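Local coordinates for geranyl diphosphate synthase small subunit (Antirrhinum majus, PDB 3QKC) that serves as the non-catalytic partner of a heteromeric prenyltransferase, probably steering the large subunit towards making the C10 product geranyl diphosphate, at the interface of chains A and B. Sequence-based numbering; all coordinates share one arbitrary frame. Chains: chain A/B, Geranyl diphosphate synthase small subunit.

The interface of chains A and B. Residues chain A 84, 113, 116, 148-149, 154, 157; chain B 33, 110, 113-114, 117.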
ATOM      1  N   HIS A  84       3.316 -12.075  -5.164  1.00 30.82           N
ATOM      2  CA  HIS A  84       2.495 -12.775  -4.184  1.00 31.10           C
ATOM      3  C   HIS A  84       1.705 -13.950  -4.750  1.00 32.09           C
ATOM      4  O   HIS A  84       1.473 -14.926  -4.042  1.00 33.15           O
ATOM      5  CB  HIS A  84       1.608 -11.798  -3.438  1.00 29.34           C
ATOM      6  CG  HIS A  84       2.326 -11.072  -2.349  1.00 28.92           C
ATOM      7  ND1 HIS A  84       1.686 -10.251  -1.455  1.00 28.55           N
ATOM      8  CD2 HIS A  84       3.631 -11.078  -1.986  1.00 29.34           C
ATOM      9  CE1 HIS A  84       2.562  -9.766  -0.595  1.00 28.64           C
ATOM     10  NE2 HIS A  84       3.753 -10.249  -0.898  1.00 29.01           N
ATOM     11  N   ASP A 113       5.264  -6.835   0.156  1.00 27.98           N
ATOM     12  CA  ASP A 113       4.708  -5.878   1.108  1.00 29.65           C
ATOM     13  C   ASP A 113       5.348  -4.516   1.071  1.00 30.07           C
ATOM     14  O   ASP A 113       4.651  -3.498   1.245  1.00 29.88           O
ATOM     15  CB  ASP A 113       4.721  -6.461   2.514  1.00 31.32           C
ATOM     16  CG  ASP A 113       3.672  -7.519   2.679  1.00 32.47           C
ATOM     17  OD1 ASP A 113       2.934  -7.769   1.689  1.00 30.95           O
ATOM     18  OD2 ASP A 113       3.573  -8.085   3.776  1.00 32.04           O
ATOM     19  N   ILE A 116       4.287  -2.530  -2.497  1.00 26.74           N
ATOM     20  CA  ILE A 116       2.972  -1.878  -2.548  1.00 26.33           C
ATOM     21  C   ILE A 116       2.970  -0.393  -2.174  1.00 27.41           C
ATOM     22  O   ILE A 116       2.547   0.404  -2.987  1.00 28.31           O
ATOM     23  CB  ILE A 116       1.865  -2.658  -1.822  1.00 26.14           C
ATOM     24  CG1 ILE A 116       1.610  -3.976  -2.561  1.00 25.46           C
ATOM     25  CG2 ILE A 116       0.554  -1.832  -1.812  1.00 25.55           C
ATOM     26  CD1 ILE A 116       0.867  -5.039  -1.749  1.00 26.30           C
ATOM     27  N   MET A 148      -5.251  -2.036  -6.225  1.00 38.76           N
ATOM     28  CA  MET A 148      -4.516  -3.053  -5.485  1.00 38.17           C
ATOM     29  C   MET A 148      -5.476  -3.873  -4.626  1.00 40.17           C
ATOM     30  O   MET A 148      -5.258  -5.061  -4.429  1.00 41.14           O
ATOM     31  CB  MET A 148      -3.412  -2.385  -4.653  1.00 36.08           C
ATOM     32  CG  MET A 148      -2.325  -3.300  -4.072  1.00 30.75           C
ATOM     33  SD  MET A 148      -1.338  -4.279  -5.263  1.00 35.36           S
ATOM     34  CE  MET A 148      -2.228  -5.864  -5.018  1.00 30.59           C
ATOM     35  N   GLY A 149      -6.568  -3.256  -4.171  1.00 41.41           N
ATOM     36  CA  GLY A 149      -7.412  -3.866  -3.133  1.00 42.65           C
ATOM     37  C   GLY A 149      -8.700  -4.578  -3.503  1.00 44.04           C
ATOM     38  O   GLY A 149      -8.769  -5.313  -4.498  1.00 44.04           O
ATOM     39  N   VAL A 154      -6.985  -7.886  -5.604  1.00 34.16           N
ATOM     40  CA  VAL A 154      -7.164  -8.815  -4.488  1.00 35.95           C
ATOM     41  C   VAL A 154      -8.570  -9.459  -4.538  1.00 38.76           C
ATOM     42  O   VAL A 154      -8.736 -10.622  -4.165  1.00 39.20           O
ATOM     43  CB  VAL A 154      -6.784  -8.131  -3.113  1.00 35.38           C
ATOM     44  CG1 VAL A 154      -7.338  -8.876  -1.944  1.00 37.32           C
ATOM     45  CG2 VAL A 154      -5.219  -8.008  -2.970  1.00 35.59           C
ATOM     46  N   GLN A 157      -7.934 -12.084  -7.242  1.00 41.13           N
ATOM     47  CA  GLN A 157      -7.179 -13.214  -6.712  1.00 41.06           C
ATOM     48  C   GLN A 157      -8.049 -14.087  -5.782  1.00 42.43           C
ATOM     49  O   GLN A 157      -7.927 -15.314  -5.791  1.00 42.85           O
ATOM     50  CB  GLN A 157      -5.928 -12.745  -5.983  1.00 39.39           C
ATOM     51  CG  GLN A 157      -4.919 -11.926  -6.811  1.00 38.13           C
ATOM     52  CD  GLN A 157      -3.808 -11.385  -5.927  1.00 37.29           C
ATOM     53  OE1 GLN A 157      -3.979 -11.264  -4.719  1.00 37.31           O
ATOM     54  NE2 GLN A 157      -2.663 -11.086  -6.517  1.00 36.72           N
TER
ATOM     55  N   VAL B  33     -13.292 -10.514  -0.115  1.00 47.14           N
ATOM     56  CA  VAL B  33     -12.190 -10.298   0.812  1.00 43.86           C
ATOM     57  C   VAL B  33     -12.627  -9.544   2.052  1.00 42.04           C
ATOM     58  O   VAL B  33     -11.891  -9.504   3.024  1.00 40.50           O
ATOM     59  CB  VAL B  33     -10.960  -9.581   0.160  1.00 43.13           C
ATOM     60  CG1 VAL B  33     -10.062 -10.596  -0.537  1.00 41.65           C
ATOM     61  CG2 VAL B  33     -11.382  -8.427  -0.778  1.00 41.77           C
ATOM     62  N   LEU B 110      -3.784 -12.598   0.560  1.00 33.47           N
ATOM     63  CA  LEU B 110      -4.616 -11.646  -0.179  1.00 34.20           C
ATOM     64  C   LEU B 110      -5.160 -10.548   0.700  1.00 33.29           C
ATOM     65  O   LEU B 110      -5.191  -9.379   0.306  1.00 33.24           O
ATOM     66  CB  LEU B 110      -5.840 -12.349  -0.790  1.00 36.33           C
ATOM     67  CG  LEU B 110      -5.516 -13.540  -1.648  1.00 41.07           C
ATOM     68  CD1 LEU B 110      -6.763 -14.131  -2.333  1.00 38.69           C
ATOM     69  CD2 LEU B 110      -4.469 -13.075  -2.635  1.00 36.96           C
ATOM     70  N   ASP B 113      -2.641  -8.031   1.638  1.00 27.71           N
ATOM     71  CA  ASP B 113      -2.356  -7.163   0.501  1.00 29.07           C
ATOM     72  C   ASP B 113      -3.443  -6.155   0.235  1.00 29.79           C
ATOM     73  O   ASP B 113      -3.151  -5.056  -0.243  1.00 29.82           O
ATOM     74  CB  ASP B 113      -2.066  -7.974  -0.759  1.00 30.63           C
ATOM     75  CG  ASP B 113      -0.755  -8.708  -0.664  1.00 32.30           C
ATOM     76  OD1 ASP B 113      -0.016  -8.474   0.321  1.00 30.51           O
ATOM     77  OD2 ASP B 113      -0.453  -9.508  -1.557  1.00 31.50           O
ATOM     78  N   GLY B 114      -4.695  -6.538   0.515  1.00 30.15           N
ATOM     79  CA  GLY B 114      -5.827  -5.613   0.369  1.00 29.54           C
ATOM     80  C   GLY B 114      -5.844  -4.572   1.459  1.00 28.37           C
ATOM     81  O   GLY B 114      -6.126  -3.408   1.205  1.00 28.40           O
ATOM     82  N   PRO B 117      -3.275  -1.005   0.997  1.00 27.94           N
ATOM     83  CA  PRO B 117      -3.756   0.190   0.312  1.00 28.68           C
ATOM     84  C   PRO B 117      -5.085   0.762   0.868  1.00 30.19           C
ATOM     85  O   PRO B 117      -5.369   1.966   0.705  1.00 30.15           O
ATOM     86  CB  PRO B 117      -3.944  -0.285  -1.135  1.00 28.82           C
ATOM     87  CG  PRO B 117      -4.222  -1.743  -1.018  1.00 28.87           C
ATOM     88  CD  PRO B 117      -3.358  -2.201   0.138  1.00 27.97           C
TER
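Helix 105-124 of chain B, through B:Leu110, B:Asp113, B:Gly114 and B:Pro117, packs against A:His84, A:Met148, A:Val154 and A:Gln157 in a two-fold symmetric interface between identical subunits, joining two all-helical folds of the isoprenyl diphosphate synthase family. In the plant enzyme the small subunit works with a large one, so this homodimer may stand in for a similar heteromeric pairing. At the polar end, B:Asp113 meets A:His84 tip to tip, its carboxylate turned 17° from the imidazole plane. The carboxylate lies at the ring edge, where ND1 points at OD2 but is modelled too close to it, so the detail of the pairing is doubtful. OD1 of B:Asp113, 3.0 Å from ND1 of A:His84, lies off that direction towards CE1 and could make at most a bent hydrogen bond. With CG anti to the backbone carbonyl carbon (chi1 -69°), the B:Asp113 carboxylate is carried towards that edge. A:Asp113 OD1 also lies in the imidazole plane at its edge, and stands 3.3 Å from B:Asp113 OD1, with the two carboxylates nearly perpendicular. If both aspartates are charged they would repel, and a protonated A:His84, or a proton on one carboxylate, could ease this. Beside this polar group, A:Ile116 CD1 approaches B:Asp113 OD1 at 4.1 Å, adding an apolar flank. From helix 153-160, A:Val154 directs CG2 to the B:Asp113 CB at 3.9 Å, while its other methyl, CG1, is anti to the backbone N (chi1 162°) and meets B:Val33 CG1 at 3.5 Å. That methyl also lies 4.0 Å from CB of B:Leu110. The leucine fork crosses the A:Gln157 side chain at a slant, CD2 lying 3.7 Å from the glutamine CB and CD1 near its backbone carbonyl. An alanine in place of B:Leu110 would probably open a gap against A:Gln157, freeing the glutamine side chain to turn. At the far end, B:Pro117 sets ring atom CG against A:Met148 CB at 3.8 Å, and A:Gly149 passes close by without a side chain.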